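Local coordinates for tail fiber protein (Acinetobacter phage AM24, PDB 5W5P) that probably recognises and degrades the capsular polysaccharide of its Acinetobacter baumannii host as the trimeric tailspike of the phage, at residues A[104-109]-A[129-134]; A[124-129]-A[183-188]; A[151-156]-A[162-167]; A[40-45]-A[98-103]; A[240-245]-A[260-265]. All blocks are in the same frame, centred on the assembly; numbering follows the deposited sequence.

Contact 1. Residues A[104-109]-A[129-134]; sequences THADPC and VDVSYG
Near the C-terminal end of helix 122-132, which lies beside the first strands of the parallel beta-helix, the methyl group of A106 packs against S132. A106 CB meets S132 CB at 3.7 Å, and V131 CG2 flanks the same methyl at 4.3 Å. S132 presents its CB to A106 while its hydroxyl is engaged elsewhere: a chi1 of 66° sets OG between the backbone N and the carbonyl carbon, where it bonds to the A128 carbonyl and the R135 backbone N. Y133 is the first residue after the helix to leave helical angles, with a positive phi, and G134 N then reaches back to V129 O over 3.1 Å. The helix lies against the first strands of the coil, consistent with the capping helix that many parallel beta-helices carry at the N-terminal end, and loop 104-109 runs alongside both the helix and strand 135-140, A106 making backbone hydrogen bonds to R135 and W137. H105 stacks its ring on W137. Farther along the loop, D107 forms an Asx turn: C109 N donates to D107 OD1 at 2.8 Å, approaching from above the carboxylate plane, while D107 OD2 holds R143 in a salt bridge.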
# COMPACT_ATOMS: atom_id res chain seq x y z
N THR A 104 0.03 -33.94 -12.90
CA THR A 104 -0.49 -32.68 -12.41
C THR A 104 -0.98 -32.84 -10.98
O THR A 104 -0.41 -33.60 -10.19
CB THR A 104 -1.65 -32.20 -13.28
OG1 THR A 104 -2.79 -33.04 -13.05
CG2 THR A 104 -1.27 -32.25 -14.75
N HIS A 105 -2.04 -32.12 -10.65
CA HIS A 105 -2.66 -32.13 -9.34
C HIS A 105 -3.65 -33.29 -9.21
O HIS A 105 -4.33 -33.65 -10.17
CB HIS A 105 -3.37 -30.80 -9.12
CG HIS A 105 -4.14 -30.34 -10.32
ND1 HIS A 105 -4.88 -31.20 -11.10
CD2 HIS A 105 -4.29 -29.11 -10.87
CE1 HIS A 105 -5.45 -30.52 -12.08
NE2 HIS A 105 -5.11 -29.25 -11.96
N ALA A 106 -3.73 -33.84 -8.01
CA ALA A 106 -4.66 -34.93 -7.73
C ALA A 106 -6.10 -34.45 -7.67
O ALA A 106 -6.40 -33.36 -7.16
CB ALA A 106 -4.28 -35.62 -6.42
N ASP A 107 -7.00 -35.28 -8.22
CA ASP A 107 -8.44 -35.03 -8.26
C ASP A 107 -9.11 -35.92 -7.22
O ASP A 107 -8.91 -37.15 -7.27
CB ASP A 107 -8.97 -35.33 -9.67
CG ASP A 107 -10.48 -35.13 -9.83
OD1 ASP A 107 -11.19 -34.82 -8.86
OD2 ASP A 107 -10.97 -35.26 -10.95
N PRO A 108 -9.82 -35.39 -6.21
CA PRO A 108 -10.50 -36.29 -5.27
C PRO A 108 -11.48 -37.23 -5.94
O PRO A 108 -11.82 -38.26 -5.36
CB PRO A 108 -11.22 -35.35 -4.29
CG PRO A 108 -10.46 -34.09 -4.38
CD PRO A 108 -9.97 -33.98 -5.81
N CYS A 109 -11.93 -36.90 -7.15
CA CYS A 109 -12.87 -37.77 -7.85
C CYS A 109 -12.24 -39.09 -8.25
O CYS A 109 -12.96 -40.08 -8.43
CB CYS A 109 -13.43 -37.08 -9.09
SG CYS A 109 -14.78 -35.92 -8.75
N VAL A 129 -4.82 -35.77 -1.03
CA VAL A 129 -3.75 -35.03 -0.36
C VAL A 129 -2.52 -35.91 -0.19
O VAL A 129 -1.38 -35.49 -0.44
CB VAL A 129 -4.23 -34.48 1.00
CG1 VAL A 129 -3.06 -33.98 1.83
CG2 VAL A 129 -5.26 -33.38 0.82
N ASP A 130 -2.73 -37.16 0.23
CA ASP A 130 -1.61 -38.03 0.59
C ASP A 130 -0.74 -38.38 -0.61
O ASP A 130 0.49 -38.45 -0.49
CB ASP A 130 -2.14 -39.29 1.27
CG ASP A 130 -2.96 -38.98 2.51
OD1 ASP A 130 -2.69 -37.94 3.16
OD2 ASP A 130 -3.89 -39.76 2.82
N VAL A 131 -1.35 -38.58 -1.78
CA VAL A 131 -0.57 -38.97 -2.96
C VAL A 131 -0.03 -37.77 -3.74
O VAL A 131 0.80 -37.96 -4.64
CB VAL A 131 -1.39 -39.86 -3.91
CG1 VAL A 131 -1.92 -41.08 -3.17
CG2 VAL A 131 -2.54 -39.07 -4.53
N SER A 132 -0.45 -36.55 -3.41
CA SER A 132 -0.04 -35.37 -4.17
C SER A 132 0.90 -34.46 -3.39
O SER A 132 1.26 -33.39 -3.89
CB SER A 132 -1.27 -34.59 -4.61
OG SER A 132 -1.96 -34.06 -3.49
N TYR A 133 1.31 -34.86 -2.19
CA TYR A 133 2.09 -34.00 -1.29
C TYR A 133 1.35 -32.70 -1.01
O TYR A 133 1.95 -31.62 -0.94
CB TYR A 133 3.49 -33.74 -1.85
CG TYR A 133 4.30 -35.00 -2.08
CD1 TYR A 133 4.30 -35.63 -3.32
CD2 TYR A 133 5.07 -35.56 -1.06
CE1 TYR A 133 5.03 -36.78 -3.54
CE2 TYR A 133 5.81 -36.72 -1.27
CZ TYR A 133 5.78 -37.32 -2.52
OH TYR A 133 6.51 -38.47 -2.76
N GLY A 134 0.04 -32.79 -0.85
CA GLY A 134 -0.77 -31.63 -0.54
C GLY A 134 -1.05 -30.71 -1.71
O GLY A 134 -0.92 -29.49 -1.59

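Contact 2. Residues A[124-129]-A[183-188]; sequences QVQKAV and TSKRSI
Q126 lays its carboxamide against the aliphatic end of K185, with Q126 NE2 3.6 Å from K185 CE. The Q126 chi1 of -175° carries CG off the helix and the bend at chi2 (70°) turns the amide, so that the other end faces I188 and Q126 OE1 lies 4.2 Å from I188 CD1. No hydrogen bond spans the two segments. Q126 NE2 instead donates to the G152 carbonyl and to D130 OD1, which fixes the amide, and K185 NZ makes a long, weak ion pair with the same D130 oxygen. The S184-S187 turn is held from within: S187 OG donates to S184 O at 2.9 Å, and S187 N reaches that oxygen from the same face of its plane at 3.3 Å. This is a surface contact, with K185 and I188 exposed. It joins helix 122-132 to the turn following strand 182-184, and strand 151-153 lies between them, paired in parallel with 182-184 and touched by V125, Q126 and V129 of the helix.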
# COMPACT_ATOMS: atom_id res chain seq x y z
N GLN A 124 -12.02 -39.00 0.85
CA GLN A 124 -11.48 -39.06 -0.51
C GLN A 124 -10.57 -37.87 -0.79
O GLN A 124 -9.55 -38.02 -1.47
CB GLN A 124 -12.63 -39.13 -1.52
CG GLN A 124 -13.42 -40.43 -1.49
CD GLN A 124 -14.52 -40.43 -0.43
OE1 GLN A 124 -15.32 -39.50 -0.36
NE2 GLN A 124 -14.55 -41.47 0.39
N VAL A 125 -10.94 -36.69 -0.29
CA VAL A 125 -10.04 -35.54 -0.38
C VAL A 125 -8.74 -35.83 0.35
O VAL A 125 -7.65 -35.48 -0.13
CB VAL A 125 -10.73 -34.27 0.17
CG1 VAL A 125 -9.74 -33.11 0.28
CG2 VAL A 125 -11.92 -33.88 -0.69
N GLN A 126 -8.82 -36.49 1.50
CA GLN A 126 -7.61 -36.85 2.23
C GLN A 126 -6.72 -37.78 1.41
O GLN A 126 -5.49 -37.65 1.44
CB GLN A 126 -7.98 -37.51 3.57
CG GLN A 126 -6.78 -37.82 4.46
CD GLN A 126 -6.14 -36.56 5.02
OE1 GLN A 126 -6.66 -35.94 5.95
NE2 GLN A 126 -5.00 -36.17 4.45
N LYS A 127 -7.32 -38.71 0.67
CA LYS A 127 -6.54 -39.62 -0.16
C LYS A 127 -5.81 -38.86 -1.26
O LYS A 127 -4.65 -39.16 -1.57
CB LYS A 127 -7.45 -40.69 -0.76
CG LYS A 127 -7.84 -41.80 0.21
CD LYS A 127 -8.73 -42.83 -0.48
CE LYS A 127 -8.82 -44.12 0.33
NZ LYS A 127 -9.41 -45.23 -0.49
N ALA A 128 -6.47 -37.87 -1.87
CA ALA A 128 -5.80 -37.05 -2.88
C ALA A 128 -4.67 -36.22 -2.28
O ALA A 128 -3.65 -35.99 -2.94
CB ALA A 128 -6.82 -36.16 -3.58
N VAL A 129 -4.82 -35.77 -1.03
CA VAL A 129 -3.75 -35.03 -0.36
C VAL A 129 -2.52 -35.91 -0.19
O VAL A 129 -1.38 -35.49 -0.44
CB VAL A 129 -4.23 -34.48 1.00
CG1 VAL A 129 -3.06 -33.98 1.83
CG2 VAL A 129 -5.26 -33.38 0.82
N THR A 183 -6.67 -28.55 7.89
CA THR A 183 -5.81 -28.35 9.05
C THR A 183 -4.50 -29.09 8.79
O THR A 183 -4.26 -29.57 7.68
CB THR A 183 -6.52 -28.82 10.33
OG1 THR A 183 -5.71 -28.52 11.47
CG2 THR A 183 -6.77 -30.32 10.28
N SER A 184 -3.66 -29.19 9.82
CA SER A 184 -2.45 -29.97 9.71
C SER A 184 -2.75 -31.43 10.01
O SER A 184 -3.52 -31.75 10.92
CB SER A 184 -1.38 -29.44 10.66
OG SER A 184 -1.72 -29.72 12.00
N LYS A 185 -2.14 -32.33 9.22
CA LYS A 185 -2.36 -33.75 9.44
C LYS A 185 -1.85 -34.19 10.81
O LYS A 185 -2.47 -35.03 11.47
CB LYS A 185 -1.69 -34.57 8.34
CG LYS A 185 -1.94 -36.07 8.45
CD LYS A 185 -1.20 -36.85 7.36
CE LYS A 185 -2.17 -37.45 6.35
NZ LYS A 185 -2.38 -38.91 6.54
N ARG A 186 -0.73 -33.62 11.27
CA ARG A 186 -0.14 -34.09 12.52
C ARG A 186 -0.91 -33.64 13.75
O ARG A 186 -0.61 -34.11 14.86
CB ARG A 186 1.32 -33.67 12.63
CG ARG A 186 1.56 -32.18 12.67
CD ARG A 186 3.03 -31.90 12.93
NE ARG A 186 3.36 -30.49 12.82
CZ ARG A 186 4.55 -29.98 13.15
NH1 ARG A 186 5.51 -30.76 13.62
NH2 ARG A 186 4.78 -28.68 13.00
N SER A 187 -1.89 -32.75 13.60
CA SER A 187 -2.78 -32.38 14.69
C SER A 187 -4.01 -33.28 14.79
O SER A 187 -4.72 -33.23 15.80
CB SER A 187 -3.24 -30.93 14.54
OG SER A 187 -4.25 -30.82 13.54
N ILE A 188 -4.28 -34.11 13.77
CA ILE A 188 -5.44 -34.99 13.81
C ILE A 188 -5.22 -36.06 14.87
O ILE A 188 -4.21 -36.77 14.85
CB ILE A 188 -5.71 -35.60 12.43
CG1 ILE A 188 -6.07 -34.50 11.43
CG2 ILE A 188 -6.82 -36.64 12.51
CD1 ILE A 188 -6.13 -34.96 9.99

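Contact 3. Residues A[151-156]-A[162-167]; sequences VGLPTN and MLMEIC
P154 is wedged against two selenomethionines: its CG lies 3.7 Å from M162 CE and the same distance from M164 SE. The ring and the M164 side chain overlap flank to flank, pointing opposite ways, and the P154 carbonyl oxygen also touches M164 SE at 3.6 Å. Next to this tight cluster N156 grips the start of the other segment. With CG anti to the backbone N (chi1 -174°), its carboxamide runs alongside M162, and N156 OD1 accepts from M162 N at 3.0 Å; the bond is bent, 140° at the hydrogen, and the donor sits above the carbonyl plane. N156 ND2 is taken up by the A200 carbonyl of strand 199-204. The touching parts, 153-156 and 162-166, run in nearly opposite directions (155° apart) but are not strand partners. Within the parallel beta-helix fold, strand 151-153 pairs with 182-184, whereas 164-169 lies between 135-140 and 199-204, so their side chains meet inside the coil. Contact is looser there: the L153 and I166 side chains meet at an angle, L153 CD1 4.2 Å from I166 CD1, with L202 of strand 199-204 packing on both residues. On the solvent side T155 is exposed, its CB directed away from 162-167, and it contributes little beyond its backbone oxygen, T155 O lying 3.9 Å from M162 SE.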
# COMPACT_ATOMS: atom_id res chain seq x y z
N VAL A 151 -9.59 -32.27 6.93
CA VAL A 151 -8.57 -32.92 6.13
C VAL A 151 -7.23 -32.33 6.52
O VAL A 151 -7.07 -31.10 6.58
CB VAL A 151 -8.84 -32.75 4.63
CG1 VAL A 151 -7.59 -33.08 3.81
CG2 VAL A 151 -10.00 -33.63 4.20
N GLY A 152 -6.26 -33.19 6.83
CA GLY A 152 -4.97 -32.75 7.30
C GLY A 152 -3.94 -32.74 6.18
O GLY A 152 -3.80 -33.72 5.45
N LEU A 153 -3.21 -31.60 6.07
CA LEU A 153 -2.11 -31.38 5.15
C LEU A 153 -0.80 -31.90 5.74
O LEU A 153 -0.60 -31.84 6.96
CB LEU A 153 -1.97 -29.90 4.82
CG LEU A 153 -3.06 -29.31 3.92
CD1 LEU A 153 -2.87 -27.83 3.76
CD2 LEU A 153 -3.07 -29.99 2.57
N PRO A 154 0.10 -32.42 4.90
CA PRO A 154 1.35 -32.99 5.41
C PRO A 154 2.21 -31.94 6.12
O PRO A 154 2.08 -30.74 5.90
CB PRO A 154 2.05 -33.50 4.14
CG PRO A 154 1.43 -32.72 3.03
CD PRO A 154 0.01 -32.51 3.44
N THR A 155 3.11 -32.44 6.97
CA THR A 155 3.89 -31.57 7.83
C THR A 155 5.02 -30.90 7.06
O THR A 155 5.85 -31.57 6.44
CB THR A 155 4.45 -32.36 9.01
OG1 THR A 155 3.36 -32.92 9.75
CG2 THR A 155 5.25 -31.44 9.94
N ASN A 156 5.05 -29.58 7.10
CA ASN A 156 6.09 -28.79 6.44
C ASN A 156 6.34 -27.57 7.30
O ASN A 156 5.44 -26.74 7.49
CB ASN A 156 5.65 -28.39 5.02
CG ASN A 156 6.74 -27.69 4.24
OD1 ASN A 156 7.73 -28.29 3.85
ND2 ASN A 156 6.52 -26.42 3.95
N MSE A 162 8.41 -27.90 0.96
CA MSE A 162 7.18 -28.15 0.22
C MSE A 162 6.42 -26.87 -0.12
O MSE A 162 6.61 -25.83 0.51
CB MSE A 162 6.25 -29.09 1.00
CG MSE A 162 6.89 -30.41 1.43
SE MSE A 162 5.72 -31.50 2.57
CE MSE A 162 4.60 -32.29 1.18
N LEU A 163 5.57 -26.96 -1.14
CA LEU A 163 4.62 -25.89 -1.47
C LEU A 163 3.29 -26.56 -1.75
O LEU A 163 3.14 -27.28 -2.73
CB LEU A 163 5.10 -25.07 -2.66
CG LEU A 163 4.13 -23.99 -3.14
CD1 LEU A 163 4.22 -22.82 -2.19
CD2 LEU A 163 4.49 -23.52 -4.55
N MSE A 164 2.31 -26.29 -0.90
CA MSE A 164 1.03 -26.98 -1.02
C MSE A 164 -0.05 -26.07 -1.58
O MSE A 164 0.00 -24.85 -1.40
CB MSE A 164 0.63 -27.54 0.35
CG MSE A 164 1.75 -28.35 0.99
SE MSE A 164 1.41 -28.99 2.82
CE MSE A 164 1.31 -27.29 3.77
N GLU A 165 -1.03 -26.66 -2.26
CA GLU A 165 -2.09 -25.88 -2.88
C GLU A 165 -3.42 -26.62 -2.80
O GLU A 165 -3.46 -27.84 -2.94
CB GLU A 165 -1.76 -25.55 -4.35
CG GLU A 165 -2.69 -24.51 -4.98
CD GLU A 165 -2.05 -23.76 -6.13
OE1 GLU A 165 -1.09 -24.29 -6.73
OE2 GLU A 165 -2.51 -22.63 -6.44
N ILE A 166 -4.49 -25.87 -2.57
CA ILE A 166 -5.86 -26.37 -2.63
C ILE A 166 -6.59 -25.45 -3.59
O ILE A 166 -6.88 -24.29 -3.25
CB ILE A 166 -6.53 -26.40 -1.25
CG1 ILE A 166 -5.83 -27.40 -0.33
CG2 ILE A 166 -8.01 -26.73 -1.38
CD1 ILE A 166 -6.02 -27.08 1.12
N CYS A 167 -6.89 -25.94 -4.79
CA CYS A 167 -7.35 -25.08 -5.86
C CYS A 167 -8.41 -25.83 -6.66
O CYS A 167 -8.81 -26.94 -6.32
CB CYS A 167 -6.17 -24.64 -6.74
SG CYS A 167 -5.47 -25.99 -7.73

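Contact 4. Residues A[40-45]-A[98-103]; sequences KTFDDL and WKRKWN
A chi1 of 179° and a chi2 of 71° swing L45 out from its helix so that CD1 comes down on the indole of W98. L45 CD1 stands over the centre of one face, 3.6 Å from the centroid of the W98 five-membered ring and 15° off the ring normal, a CH-pi contact. The second methyl reaches the root of the same side chain, L45 CD2 lying 3.7 Å from W98 CB. Helix 42-46 is thereby packed onto strand 97-100 of a small antiparallel four-stranded sheet that precedes the beta-helix; V57 and V59 of strand 56-59 and L90 of strand 89-91 pack on the same leucine. The helix begins with a capping box: T41 N donates to D44 OD2 at 3.3 Å, D44 N returns a weak bond to T41 OG1, and K40 N adds a second donor to D44 OD2. About one helical turn before L45, F42 meets R100: F42 CZ lies 3.7 Å from R100 NH2, which sits at the edge of the phenyl ring, with the ring and guanidinium planes 45° apart. The guanidinium is held by backbone carbonyls, NH2 donating to G69 and G87 and NH1 to G70, and it also forms a cation-pi pair with W110.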
# COMPACT_ATOMS: atom_id res chain seq x y z
N LYS A 40 -14.97 -49.76 -19.03
CA LYS A 40 -15.80 -48.63 -18.67
C LYS A 40 -15.61 -48.21 -17.21
O LYS A 40 -15.49 -47.01 -16.92
CB LYS A 40 -17.27 -48.94 -18.94
CG LYS A 40 -18.23 -47.95 -18.33
CD LYS A 40 -19.67 -48.32 -18.59
CE LYS A 40 -20.59 -47.11 -18.44
NZ LYS A 40 -21.84 -47.47 -17.70
N THR A 41 -15.55 -49.17 -16.30
CA THR A 41 -15.51 -48.91 -14.86
C THR A 41 -14.23 -49.47 -14.25
O THR A 41 -13.45 -50.17 -14.89
CB THR A 41 -16.73 -49.52 -14.16
OG1 THR A 41 -16.63 -50.95 -14.20
CG2 THR A 41 -18.02 -49.09 -14.85
N PHE A 42 -14.01 -49.13 -12.97
CA PHE A 42 -12.86 -49.65 -12.24
C PHE A 42 -12.92 -51.16 -12.12
O PHE A 42 -11.88 -51.83 -12.14
CB PHE A 42 -12.80 -49.03 -10.84
CG PHE A 42 -12.06 -47.71 -10.77
CD1 PHE A 42 -11.91 -46.92 -11.90
CD2 PHE A 42 -11.53 -47.27 -9.57
CE1 PHE A 42 -11.24 -45.71 -11.82
CE2 PHE A 42 -10.86 -46.06 -9.48
CZ PHE A 42 -10.71 -45.28 -10.61
N ASP A 43 -14.12 -51.73 -11.99
CA ASP A 43 -14.25 -53.18 -11.90
C ASP A 43 -13.82 -53.86 -13.20
O ASP A 43 -13.25 -54.96 -13.16
CB ASP A 43 -15.69 -53.56 -11.55
CG ASP A 43 -15.83 -55.02 -11.17
OD1 ASP A 43 -15.21 -55.44 -10.17
OD2 ASP A 43 -16.56 -55.76 -11.87
N ASP A 44 -14.07 -53.22 -14.35
CA ASP A 44 -13.61 -53.79 -15.61
C ASP A 44 -12.10 -53.85 -15.69
O ASP A 44 -11.54 -54.79 -16.27
CB ASP A 44 -14.17 -52.98 -16.78
CG ASP A 44 -15.67 -53.06 -16.87
OD1 ASP A 44 -16.26 -54.04 -16.37
OD2 ASP A 44 -16.28 -52.13 -17.45
N LEU A 45 -11.40 -52.86 -15.12
CA LEU A 45 -9.94 -52.90 -15.13
C LEU A 45 -9.41 -53.99 -14.22
O LEU A 45 -8.53 -54.77 -14.62
CB LEU A 45 -9.37 -51.54 -14.73
CG LEU A 45 -7.84 -51.45 -14.69
CD1 LEU A 45 -7.25 -51.50 -16.09
CD2 LEU A 45 -7.41 -50.20 -13.96
N TRP A 98 -2.10 -51.75 -11.63
CA TRP A 98 -2.40 -50.66 -12.55
C TRP A 98 -2.19 -49.32 -11.84
O TRP A 98 -2.71 -49.11 -10.74
CB TRP A 98 -3.84 -50.77 -13.06
CG TRP A 98 -4.11 -52.00 -13.91
CD1 TRP A 98 -4.63 -53.19 -13.49
CD2 TRP A 98 -3.86 -52.14 -15.31
NE1 TRP A 98 -4.72 -54.06 -14.54
CE2 TRP A 98 -4.26 -53.44 -15.67
CE3 TRP A 98 -3.35 -51.30 -16.30
CZ2 TRP A 98 -4.16 -53.92 -16.98
CZ3 TRP A 98 -3.25 -51.78 -17.60
CH2 TRP A 98 -3.65 -53.07 -17.92
N LYS A 99 -1.43 -48.43 -12.47
CA LYS A 99 -1.13 -47.12 -11.90
C LYS A 99 -1.59 -46.03 -12.85
O LYS A 99 -1.31 -46.08 -14.05
CB LYS A 99 0.36 -46.97 -11.59
CG LYS A 99 0.90 -48.14 -10.81
CD LYS A 99 2.35 -48.00 -10.40
CE LYS A 99 2.61 -48.84 -9.15
NZ LYS A 99 4.06 -49.14 -9.00
N ARG A 100 -2.30 -45.05 -12.30
CA ARG A 100 -2.81 -43.95 -13.09
C ARG A 100 -1.66 -43.08 -13.60
O ARG A 100 -0.71 -42.80 -12.87
CB ARG A 100 -3.78 -43.10 -12.25
CG ARG A 100 -4.36 -41.89 -12.96
CD ARG A 100 -5.13 -41.01 -11.99
NE ARG A 100 -6.24 -41.71 -11.35
CZ ARG A 100 -7.46 -41.80 -11.87
NH1 ARG A 100 -7.73 -41.22 -13.03
NH2 ARG A 100 -8.42 -42.45 -11.22
N LYS A 101 -1.76 -42.68 -14.86
CA LYS A 101 -0.82 -41.75 -15.46
C LYS A 101 -1.28 -40.34 -15.13
O LYS A 101 -2.34 -39.90 -15.59
CB LYS A 101 -0.72 -41.95 -16.97
CG LYS A 101 -0.37 -43.37 -17.40
CD LYS A 101 1.08 -43.45 -17.87
CE LYS A 101 1.23 -44.42 -19.03
NZ LYS A 101 2.62 -44.41 -19.57
N TRP A 102 -0.51 -39.62 -14.31
CA TRP A 102 -0.83 -38.25 -13.96
C TRP A 102 0.44 -37.53 -13.53
O TRP A 102 1.24 -38.08 -12.76
CB TRP A 102 -1.89 -38.19 -12.85
CG TRP A 102 -1.45 -38.76 -11.53
CD1 TRP A 102 -1.31 -40.08 -11.21
CD2 TRP A 102 -1.12 -38.03 -10.34
NE1 TRP A 102 -0.90 -40.22 -9.91
CE2 TRP A 102 -0.78 -38.98 -9.35
CE3 TRP A 102 -1.08 -36.68 -10.02
CZ2 TRP A 102 -0.40 -38.61 -8.06
CZ3 TRP A 102 -0.70 -36.31 -8.74
CH2 TRP A 102 -0.37 -37.28 -7.78
N ASN A 103 0.64 -36.31 -14.03
CA ASN A 103 1.77 -35.48 -13.66
C ASN A 103 1.32 -34.12 -13.15
O ASN A 103 2.16 -33.21 -13.00
CB ASN A 103 2.74 -35.31 -14.83
CG ASN A 103 2.05 -34.83 -16.09
OD1 ASN A 103 1.00 -34.21 -16.05
ND2 ASN A 103 2.66 -35.12 -17.24

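Contact 5. Residues A[240-245]-A[260-265]; sequences SALVRA and VTIEEN
The chain turns a corner at L242 and V243, helical phi/psi at L242 (-67°/-46°) giving way to an extended V243, and the two bring their side chains inward to face strand 260-263. This is the interior of a right-handed parallel beta-helix, the fold of many phage tailspikes: 241-244 belongs to one face, between 219-222 and 272-276, and 260-263 to another, so the contact crosses the apolar interior of the coil with no hydrogen bond between the segments. The backbones remain well separated, with the CA atoms of L242 and I262 9.0 Å apart and those of V243 and V260 8.7 Å apart, and branched aliphatic side chains fill the distance. L242 and I262 cross obliquely, meeting through L242 CD2 and I262 CG2 at 4.1 Å. All four touching residues are buried. Layers to either side continue the apolar core, V243 packing on V221 and M231 and I262 on I273 and I274. Just after the strand, E264 forms a salt bridge with K232 of the third subunit. Within the core V243 lies antiparallel alongside both of its partners, and a single methyl does the touching: V243 CG2 lies 4.1 Å from V260 CG1 and 4.1 Å from I262 CD1.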
# COMPACT_ATOMS: atom_id res chain seq x y z
N SER A 240 -19.05 -19.32 7.85
CA SER A 240 -19.04 -18.76 9.20
C SER A 240 -17.71 -18.07 9.50
O SER A 240 -17.68 -17.05 10.20
CB SER A 240 -19.32 -19.86 10.23
OG SER A 240 -20.41 -20.67 9.82
N ALA A 241 -16.61 -18.63 9.00
CA ALA A 241 -15.29 -18.03 9.18
C ALA A 241 -14.36 -18.61 8.14
O ALA A 241 -14.30 -19.83 7.97
CB ALA A 241 -14.75 -18.29 10.59
N LEU A 242 -13.62 -17.74 7.44
CA LEU A 242 -12.58 -18.23 6.54
C LEU A 242 -11.45 -18.87 7.35
O LEU A 242 -10.97 -19.96 7.01
CB LEU A 242 -12.05 -17.09 5.67
CG LEU A 242 -12.75 -16.82 4.34
CD1 LEU A 242 -14.18 -16.30 4.55
CD2 LEU A 242 -11.94 -15.84 3.50
N VAL A 243 -11.02 -18.20 8.42
CA VAL A 243 -9.98 -18.69 9.31
C VAL A 243 -10.49 -18.60 10.74
O VAL A 243 -11.05 -17.58 11.14
CB VAL A 243 -8.66 -17.90 9.17
CG1 VAL A 243 -7.56 -18.55 10.00
CG2 VAL A 243 -8.25 -17.80 7.71
N ARG A 244 -10.29 -19.67 11.50
CA ARG A 244 -10.64 -19.70 12.91
C ARG A 244 -9.50 -20.34 13.68
O ARG A 244 -8.84 -21.25 13.16
CB ARG A 244 -11.96 -20.46 13.16
CG ARG A 244 -12.33 -20.62 14.62
CD ARG A 244 -13.75 -21.13 14.80
NE ARG A 244 -14.73 -20.16 14.34
CZ ARG A 244 -16.02 -20.43 14.11
NH1 ARG A 244 -16.49 -21.65 14.32
NH2 ARG A 244 -16.83 -19.48 13.68
N ALA A 245 -9.25 -19.85 14.89
CA ALA A 245 -8.22 -20.42 15.75
C ALA A 245 -8.63 -20.18 17.20
O ALA A 245 -8.73 -19.03 17.62
CB ALA A 245 -6.85 -19.81 15.45
N VAL A 260 -1.15 -15.04 7.85
CA VAL A 260 -2.29 -15.34 6.99
C VAL A 260 -2.54 -14.12 6.12
O VAL A 260 -2.71 -13.01 6.64
CB VAL A 260 -3.54 -15.71 7.81
CG1 VAL A 260 -4.76 -15.84 6.89
CG2 VAL A 260 -3.30 -17.01 8.57
N THR A 261 -2.56 -14.33 4.80
CA THR A 261 -2.83 -13.27 3.83
C THR A 261 -4.10 -13.63 3.08
O THR A 261 -4.15 -14.65 2.38
CB THR A 261 -1.66 -13.10 2.86
OG1 THR A 261 -0.50 -12.66 3.57
CG2 THR A 261 -2.00 -12.09 1.76
N ILE A 262 -5.12 -12.80 3.22
CA ILE A 262 -6.42 -12.99 2.58
C ILE A 262 -6.60 -11.85 1.59
O ILE A 262 -6.87 -10.71 1.98
CB ILE A 262 -7.56 -13.03 3.61
CG1 ILE A 262 -7.30 -14.14 4.63
CG2 ILE A 262 -8.90 -13.21 2.92
CD1 ILE A 262 -8.36 -14.26 5.70
N GLU A 263 -6.45 -12.15 0.29
CA GLU A 263 -6.33 -11.12 -0.73
C GLU A 263 -7.02 -11.56 -2.01
O GLU A 263 -6.92 -12.72 -2.41
CB GLU A 263 -4.85 -10.82 -1.01
CG GLU A 263 -4.60 -9.55 -1.81
CD GLU A 263 -3.12 -9.24 -1.99
OE1 GLU A 263 -2.79 -8.11 -2.42
OE2 GLU A 263 -2.28 -10.12 -1.70
N GLU A 264 -7.73 -10.62 -2.64
CA GLU A 264 -8.33 -10.81 -3.97
C GLU A 264 -9.35 -11.96 -3.99
O GLU A 264 -9.34 -12.81 -4.88
CB GLU A 264 -7.25 -11.01 -5.03
CG GLU A 264 -6.68 -9.71 -5.58
CD GLU A 264 -5.16 -9.67 -5.59
OE1 GLU A 264 -4.54 -10.72 -5.91
OE2 GLU A 264 -4.58 -8.60 -5.28
N ASN A 265 -10.25 -11.95 -3.01
CA ASN A 265 -11.32 -12.93 -2.92
C ASN A 265 -12.67 -12.25 -3.11
O ASN A 265 -12.77 -11.02 -3.15
CB ASN A 265 -11.31 -13.66 -1.57
CG ASN A 265 -10.08 -14.51 -1.38
OD1 ASN A 265 -9.88 -15.51 -2.07
ND2 ASN A 265 -9.23 -14.12 -0.43

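Contacts 4, 1, 2, 3 and 5 mark a path from the N-terminal region into the beta-helix. Contact 4 lies in the small antiparallel sheet, its centre 15 Å from that of contact 1. Contacts 1, 2 and 3 form one cluster, with centres 8 to 11 Å apart: contacts 1 and 2 share V129 and helix 122-132, and cross along the chain, whereas contact 3 falls entirely between the segments of contact 2. W102 of contact 4 touches V131 and S132. Contact 5 comes later, farther along the coil, its centre about 16 Å from that of contact 3. The chain thus passes from the small sheet through the helix into stacked coils, joining the N-terminal region continuously to the beta-helix.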